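Local structure of restriction endonuclease EcoP15I, modification subunit (Escherichia coli, 4ZCF) at residues F177-L182 / D212-E217; L77-K82 / Y542-T547. The protein methylates the N6 of an adenine in the DNA site 5'-CAGCAG-3', using S-adenosyl-L-methionine, and together with the Res subunit takes part in DNA restriction. All coordinates share one frame; numbering follows the deposited sequence.

Interaction 1. Residues F177-L182 / D212-E217. With MN (manganese (II) ion), chain G.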
loop_
_atom_site.group_PDB
_atom_site.type_symbol
_atom_site.label_atom_id
_atom_site.label_comp_id
_atom_site.label_asym_id
_atom_site.label_seq_id
_atom_site.Cartn_x
_atom_site.Cartn_y
_atom_site.Cartn_z
ATOM N N PHE A 177 -5.115 18.223 5.422
ATOM C CA PHE A 177 -4.593 17.897 6.747
ATOM C C PHE A 177 -3.851 16.549 6.798
ATOM O O PHE A 177 -2.697 16.550 7.232
ATOM C CB PHE A 177 -5.682 18.030 7.830
ATOM C CG PHE A 177 -5.312 17.479 9.197
ATOM C CD1 PHE A 177 -4.284 18.047 9.940
ATOM C CD2 PHE A 177 -6.004 16.403 9.740
ATOM C CE1 PHE A 177 -3.934 17.529 11.184
ATOM C CE2 PHE A 177 -5.642 15.877 10.972
ATOM C CZ PHE A 177 -4.613 16.445 11.688
ATOM N N ILE A 178 -4.468 15.416 6.344
ATOM C CA ILE A 178 -3.783 14.101 6.412
ATOM C C ILE A 178 -2.671 13.840 5.420
ATOM O O ILE A 178 -1.710 13.179 5.802
ATOM C CB ILE A 178 -4.692 12.841 6.592
ATOM C CG1 ILE A 178 -5.834 12.811 5.583
ATOM C CG2 ILE A 178 -5.210 12.684 8.037
ATOM C CD1 ILE A 178 -5.504 12.242 4.238
ATOM N N TYR A 179 -2.834 14.243 4.129
ATOM C CA TYR A 179 -1.839 14.004 3.072
ATOM C C TYR A 179 -0.358 14.119 3.509
ATOM O O TYR A 179 0.376 13.130 3.320
ATOM C CB TYR A 179 -2.110 14.844 1.793
ATOM C CG TYR A 179 -1.132 14.551 0.663
ATOM C CD1 TYR A 179 0.148 15.098 0.660
ATOM C CD2 TYR A 179 -1.470 13.679 -0.373
ATOM C CE1 TYR A 179 1.083 14.754 -0.311
ATOM C CE2 TYR A 179 -0.549 13.352 -1.369
ATOM C CZ TYR A 179 0.727 13.895 -1.332
ATOM O OH TYR A 179 1.671 13.586 -2.287
ATOM N N PRO A 180 0.151 15.283 4.026
ATOM C CA PRO A 180 1.587 15.365 4.320
ATOM C C PRO A 180 2.028 14.444 5.448
ATOM O O PRO A 180 3.181 13.998 5.471
ATOM C CB PRO A 180 1.787 16.837 4.633
ATOM C CG PRO A 180 0.472 17.295 5.156
ATOM C CD PRO A 180 -0.513 16.579 4.307
ATOM N N ARG A 181 1.112 14.159 6.377
ATOM C CA ARG A 181 1.338 13.263 7.511
ATOM C C ARG A 181 1.534 11.797 7.054
ATOM O O ARG A 181 2.559 11.178 7.382
ATOM C CB ARG A 181 0.215 13.443 8.532
ATOM C CG ARG A 181 0.343 14.789 9.254
ATOM C CD ARG A 181 -0.958 15.329 9.770
ATOM N NE ARG A 181 -0.751 16.544 10.561
ATOM C CZ ARG A 181 -0.631 17.767 10.052
ATOM N NH1 ARG A 181 -0.724 17.962 8.735
ATOM N NH2 ARG A 181 -0.400 18.802 10.847
ATOM N N LEU A 182 0.623 11.307 6.181
ATOM C CA LEU A 182 0.672 9.978 5.565
ATOM C C LEU A 182 1.847 9.876 4.617
ATOM O O LEU A 182 2.464 8.812 4.527
ATOM C CB LEU A 182 -0.621 9.726 4.785
ATOM C CG LEU A 182 -1.935 9.562 5.587
ATOM C CD1 LEU A 182 -3.035 9.156 4.667
ATOM C CD2 LEU A 182 -1.802 8.515 6.732
ATOM N N ASP A 212 -4.432 5.139 -1.816
ATOM C CA ASP A 212 -4.170 4.585 -3.137
ATOM C C ASP A 212 -3.107 5.451 -3.798
ATOM O O ASP A 212 -2.097 4.921 -4.228
ATOM C CB ASP A 212 -5.459 4.512 -3.968
ATOM C CG ASP A 212 -6.422 3.383 -3.584
ATOM O OD1 ASP A 212 -5.994 2.447 -2.874
ATOM O OD2 ASP A 212 -7.601 3.413 -4.042
ATOM N N GLU A 213 -3.254 6.781 -3.724
ATOM C CA GLU A 213 -2.289 7.748 -4.256
ATOM C C GLU A 213 -0.908 7.615 -3.623
ATOM O O GLU A 213 0.064 7.374 -4.349
ATOM C CB GLU A 213 -2.822 9.188 -4.051
ATOM C CG GLU A 213 -3.036 9.976 -5.328
ATOM C CD GLU A 213 -1.756 10.542 -5.893
ATOM O OE1 GLU A 213 -1.065 11.292 -5.163
ATOM O OE2 GLU A 213 -1.427 10.209 -7.056
ATOM N N ILE A 214 -0.823 7.770 -2.267
ATOM C CA ILE A 214 0.414 7.720 -1.475
ATOM C C ILE A 214 1.070 6.327 -1.446
ATOM O O ILE A 214 2.300 6.252 -1.500
ATOM C CB ILE A 214 0.196 8.367 -0.033
ATOM C CG1 ILE A 214 -0.166 9.857 -0.122
ATOM C CG2 ILE A 214 1.355 8.145 0.976
ATOM C CD1 ILE A 214 -1.235 10.264 0.831
ATOM N N PHE A 215 0.282 5.224 -1.330
ATOM C CA PHE A 215 0.900 3.888 -1.222
ATOM C C PHE A 215 0.818 2.996 -2.428
ATOM O O PHE A 215 1.531 1.998 -2.485
ATOM C CB PHE A 215 0.324 3.121 -0.036
ATOM C CG PHE A 215 0.553 3.751 1.312
ATOM C CD1 PHE A 215 1.671 3.420 2.069
ATOM C CD2 PHE A 215 -0.393 4.608 1.864
ATOM C CE1 PHE A 215 1.875 3.988 3.323
ATOM C CE2 PHE A 215 -0.204 5.158 3.130
ATOM C CZ PHE A 215 0.937 4.870 3.842
ATOM N N GLY A 216 -0.099 3.283 -3.338
ATOM C CA GLY A 216 -0.360 2.399 -4.463
ATOM C C GLY A 216 -1.410 1.384 -4.065
ATOM O O GLY A 216 -1.300 0.743 -3.008
ATOM N N GLU A 217 -2.441 1.252 -4.916
ATOM C CA GLU A 217 -3.585 0.339 -4.777
ATOM C C GLU A 217 -3.166 -1.129 -4.615
ATOM O O GLU A 217 -3.880 -1.897 -3.966
ATOM C CB GLU A 217 -4.491 0.469 -6.003
ATOM C CG GLU A 217 -5.902 -0.032 -5.758
ATOM C CD GLU A 217 -6.759 -0.123 -7.003
ATOM O OE1 GLU A 217 -7.386 -1.189 -7.205
ATOM O OE2 GLU A 217 -6.796 0.860 -7.779
HETATM MN MN MN G . -0.968 11.010 -9.231
#
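The two helical segments come closest at Leu182 and Ile214, whose CA atoms lie 7.4 Å apart, and the helix through 177-182 is kinked at Pro180 and Arg181, whose N atoms make no bond to the preceding turn. No hydrogen bond crosses between the segments, so shape carries the contact. Ile214 directs both branches at the other helix. Its CG1 branch crosses the Tyr179 ring obliquely, with CD1 3.6 Å from Tyr179 CD2 and CG1 3.7 Å from Tyr179 CE2. CD1 also meets Leu182 CB at 4.0 Å, while CG2 lies 3.8 Å from the carbonyl O of Leu182. Tyr179 brings its ring there with CG anti to the backbone N (chi1 -177°). On the same ring, Glu213 OE1 comes to the edge, near the plane, 4.3 Å from Tyr179 CE2; the other carboxylate oxygen, Glu213 OE2, binds the manganese ion at 2.4 Å. An alanine in place of Ile214 would lose the atoms reaching Tyr179 and the Leu182 side chain and would probably loosen the packing between the helices. Phe215 offers a ring face to Ile214 CG2 of its own helix and packs on Ile195, a residue that Leu182 also touches. Elsewhere on the first helix, Arg181 makes a salt bridge with Asp101, and Phe177 CE1 lies over one face of its guanidinium, offset toward the rim. The layout is that of a Rossmann-like methyltransferase: helix 171-188 belongs to the crossover joining parallel strands 117-122 and 193-199, helix 204-215 follows the second strand, and the two helices pack side by side against it.

Interaction 2. Residues L77-K82 / Y542-T547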
loop_
_atom_site.group_PDB
_atom_site.type_symbol
_atom_site.label_atom_id
_atom_site.label_comp_id
_atom_site.label_asym_id
_atom_site.label_seq_id
_atom_site.Cartn_x
_atom_site.Cartn_y
_atom_site.Cartn_z
ATOM N N LEU A 77 13.749 22.458 16.639
ATOM C CA LEU A 77 14.757 21.570 17.189
ATOM C C LEU A 77 14.024 20.612 18.163
ATOM O O LEU A 77 12.862 20.830 18.507
ATOM C CB LEU A 77 15.866 22.344 17.937
ATOM C CG LEU A 77 16.590 23.519 17.256
ATOM C CD1 LEU A 77 17.702 24.039 18.154
ATOM C CD2 LEU A 77 17.207 23.117 15.905
ATOM N N LEU A 78 14.730 19.597 18.639
ATOM C CA LEU A 78 14.219 18.625 19.590
ATOM C C LEU A 78 15.087 18.606 20.852
ATOM O O LEU A 78 16.304 18.772 20.784
ATOM C CB LEU A 78 14.152 17.213 18.965
ATOM C CG LEU A 78 13.262 16.203 19.711
ATOM C CD1 LEU A 78 11.812 16.386 19.346
ATOM C CD2 LEU A 78 13.719 14.797 19.484
ATOM N N ALA A 79 14.440 18.422 22.000
ATOM C CA ALA A 79 15.097 18.320 23.288
ATOM C C ALA A 79 14.316 17.361 24.146
ATOM O O ALA A 79 13.134 17.133 23.895
ATOM C CB ALA A 79 15.181 19.676 23.959
ATOM N N GLU A 80 14.994 16.808 25.164
ATOM C CA GLU A 80 14.495 15.863 26.157
ATOM C C GLU A 80 13.792 16.564 27.278
ATOM O O GLU A 80 14.090 17.720 27.561
ATOM C CB GLU A 80 15.689 15.200 26.852
ATOM C CG GLU A 80 16.500 14.239 26.034
ATOM C CD GLU A 80 17.443 13.454 26.917
ATOM O OE1 GLU A 80 17.018 12.417 27.477
ATOM O OE2 GLU A 80 18.597 13.908 27.086
ATOM N N ASP A 81 12.953 15.816 28.011
ATOM C CA ASP A 81 12.404 16.262 29.285
ATOM C C ASP A 81 13.404 15.608 30.226
ATOM O O ASP A 81 13.265 14.415 30.527
ATOM C CB ASP A 81 10.980 15.735 29.558
ATOM C CG ASP A 81 10.359 16.292 30.832
ATOM O OD1 ASP A 81 11.070 16.380 31.854
ATOM O OD2 ASP A 81 9.168 16.635 30.804
ATOM N N LYS A 82 14.476 16.353 30.580
ATOM C CA LYS A 82 15.591 15.877 31.426
ATOM C C LYS A 82 15.134 15.293 32.759
ATOM O O LYS A 82 15.637 14.242 33.137
ATOM C CB LYS A 82 16.677 16.963 31.632
ATOM C CG LYS A 82 17.280 17.549 30.344
ATOM C CD LYS A 82 18.348 16.660 29.702
ATOM C CE LYS A 82 18.764 17.174 28.338
ATOM N NZ LYS A 82 19.915 16.408 27.777
ATOM N N TYR A 542 22.607 24.308 24.674
ATOM C CA TYR A 542 23.711 23.360 24.448
ATOM C C TYR A 542 23.172 21.908 24.365
ATOM O O TYR A 542 23.623 21.124 23.516
ATOM C CB TYR A 542 24.690 23.486 25.632
ATOM C CG TYR A 542 25.854 22.516 25.642
ATOM C CD1 TYR A 542 25.666 21.170 25.962
ATOM C CD2 TYR A 542 27.159 22.962 25.451
ATOM C CE1 TYR A 542 26.730 20.272 25.966
ATOM C CE2 TYR A 542 28.237 22.078 25.486
ATOM C CZ TYR A 542 28.018 20.733 25.747
ATOM O OH TYR A 542 29.076 19.851 25.774
ATOM N N ASP A 543 22.257 21.544 25.295
ATOM C CA ASP A 543 21.634 20.225 25.372
ATOM C C ASP A 543 20.651 19.996 24.228
ATOM O O ASP A 543 20.612 18.894 23.690
ATOM C CB ASP A 543 20.979 20.011 26.739
ATOM C CG ASP A 543 21.958 19.741 27.874
ATOM O OD1 ASP A 543 23.066 19.199 27.596
ATOM O OD2 ASP A 543 21.597 20.016 29.049
ATOM N N THR A 544 19.889 21.044 23.826
ATOM C CA THR A 544 18.982 21.027 22.676
ATOM C C THR A 544 19.755 20.712 21.372
ATOM O O THR A 544 19.293 19.892 20.585
ATOM C CB THR A 544 18.147 22.312 22.605
ATOM O OG1 THR A 544 17.504 22.519 23.869
ATOM C CG2 THR A 544 17.085 22.265 21.493
ATOM N N LEU A 545 20.946 21.309 21.184
ATOM C CA LEU A 545 21.814 21.092 20.020
ATOM C C LEU A 545 22.317 19.678 19.919
ATOM O O LEU A 545 22.214 19.087 18.857
ATOM C CB LEU A 545 23.026 22.031 20.036
ATOM C CG LEU A 545 22.814 23.502 19.740
ATOM C CD1 LEU A 545 24.165 24.180 19.597
ATOM C CD2 LEU A 545 22.006 23.715 18.464
ATOM N N LEU A 546 22.890 19.143 21.006
ATOM C CA LEU A 546 23.440 17.783 21.088
ATOM C C LEU A 546 22.390 16.740 20.691
ATOM O O LEU A 546 22.687 15.862 19.879
ATOM C CB LEU A 546 23.944 17.544 22.519
ATOM C CG LEU A 546 24.584 16.205 22.854
ATOM C CD1 LEU A 546 25.834 15.919 22.000
ATOM C CD2 LEU A 546 24.909 16.142 24.329
ATOM N N THR A 547 21.167 16.865 21.250
ATOM C CA THR A 547 19.986 16.020 21.043
ATOM C C THR A 547 19.538 16.081 19.574
ATOM O O THR A 547 19.324 15.037 18.966
ATOM C CB THR A 547 18.871 16.445 22.054
ATOM O OG1 THR A 547 19.339 16.191 23.386
ATOM C CG2 THR A 547 17.530 15.728 21.817
HETATM O O HOH W 1 21.527 16.831 25.212
#
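Thr544 and Thr547, one turn apart, set helix 542-547 against the backbone of strand 77-80. With OG1 beside the backbone N (chi1 -64°), Thr547 CG2 stands anti to that N, lies 3.4 Å from Leu78 O and also approaches Ala79 CA. Thr544 CG2 meets both Leu78 O and Leu77 CB, the latter 3.8 Å away, and Thr544 OG1 lies 3.7 Å from Ala79 CB. Leu77 crosses Thr544 at about a right angle, and its CD1 reaches Leu545 CD2. At the other end Lys82, bent at chi2 (-80°), runs obliquely over Asp543. Its NZ forms a salt bridge with Glu80 OE2 at 2.9 Å, coming from above the carboxylate plane, and donates to a water that in turn donates to Asp543 O at 2.7 Å. Asp543 OD2, 4.2 Å from Lys82 NZ, is an oppositely charged neighbour beyond salt-bridge distance.

Further out, Thr544 OG1 is hydrogen-bonded to Glu540 O, and Glu80 OE1 to Asn85. Asp81 N-caps the following helix through His84 N, while the strand is backbone-bonded to strand 508-514. The axes pass 6.7 Å apart at 108°, so the helix lies across the strand. Leu78 O and Thr544 O, 3.2 Å apart, are both acceptors; the Thr548 hydroxyl pairs with each, its single proton shared or serving one at a time. The contact is therefore mainly methyl groups against backbone, with polar links only indirect, through water and Thr548, and Lys82 probably has its charge balanced chiefly by Glu80, less by Asp543.

Both contacts involve the same mixed sheet, but at different places. Interaction 1 packs two helices on the inner strand 193-199, its centre about 14 Å from the centre of the chain, whereas interaction 2 includes the edge strand 76-80, one of the two outermost in this chain, and lies about 25 Å from that centre. The centres of interactions 1 and 2 are 31 Å apart and the nearest atoms of interactions 1 and 2 about 15 Å apart. Interaction 1 comes within about 12 Å of the bound DNA, nearest atom, and its Phe177 packs on Pro125 of the predicted S-adenosyl methionine-binding region; interaction 2 stays about 38 Å from the DNA, consistent with a junction between methyltransferase sheet and C-terminal domain.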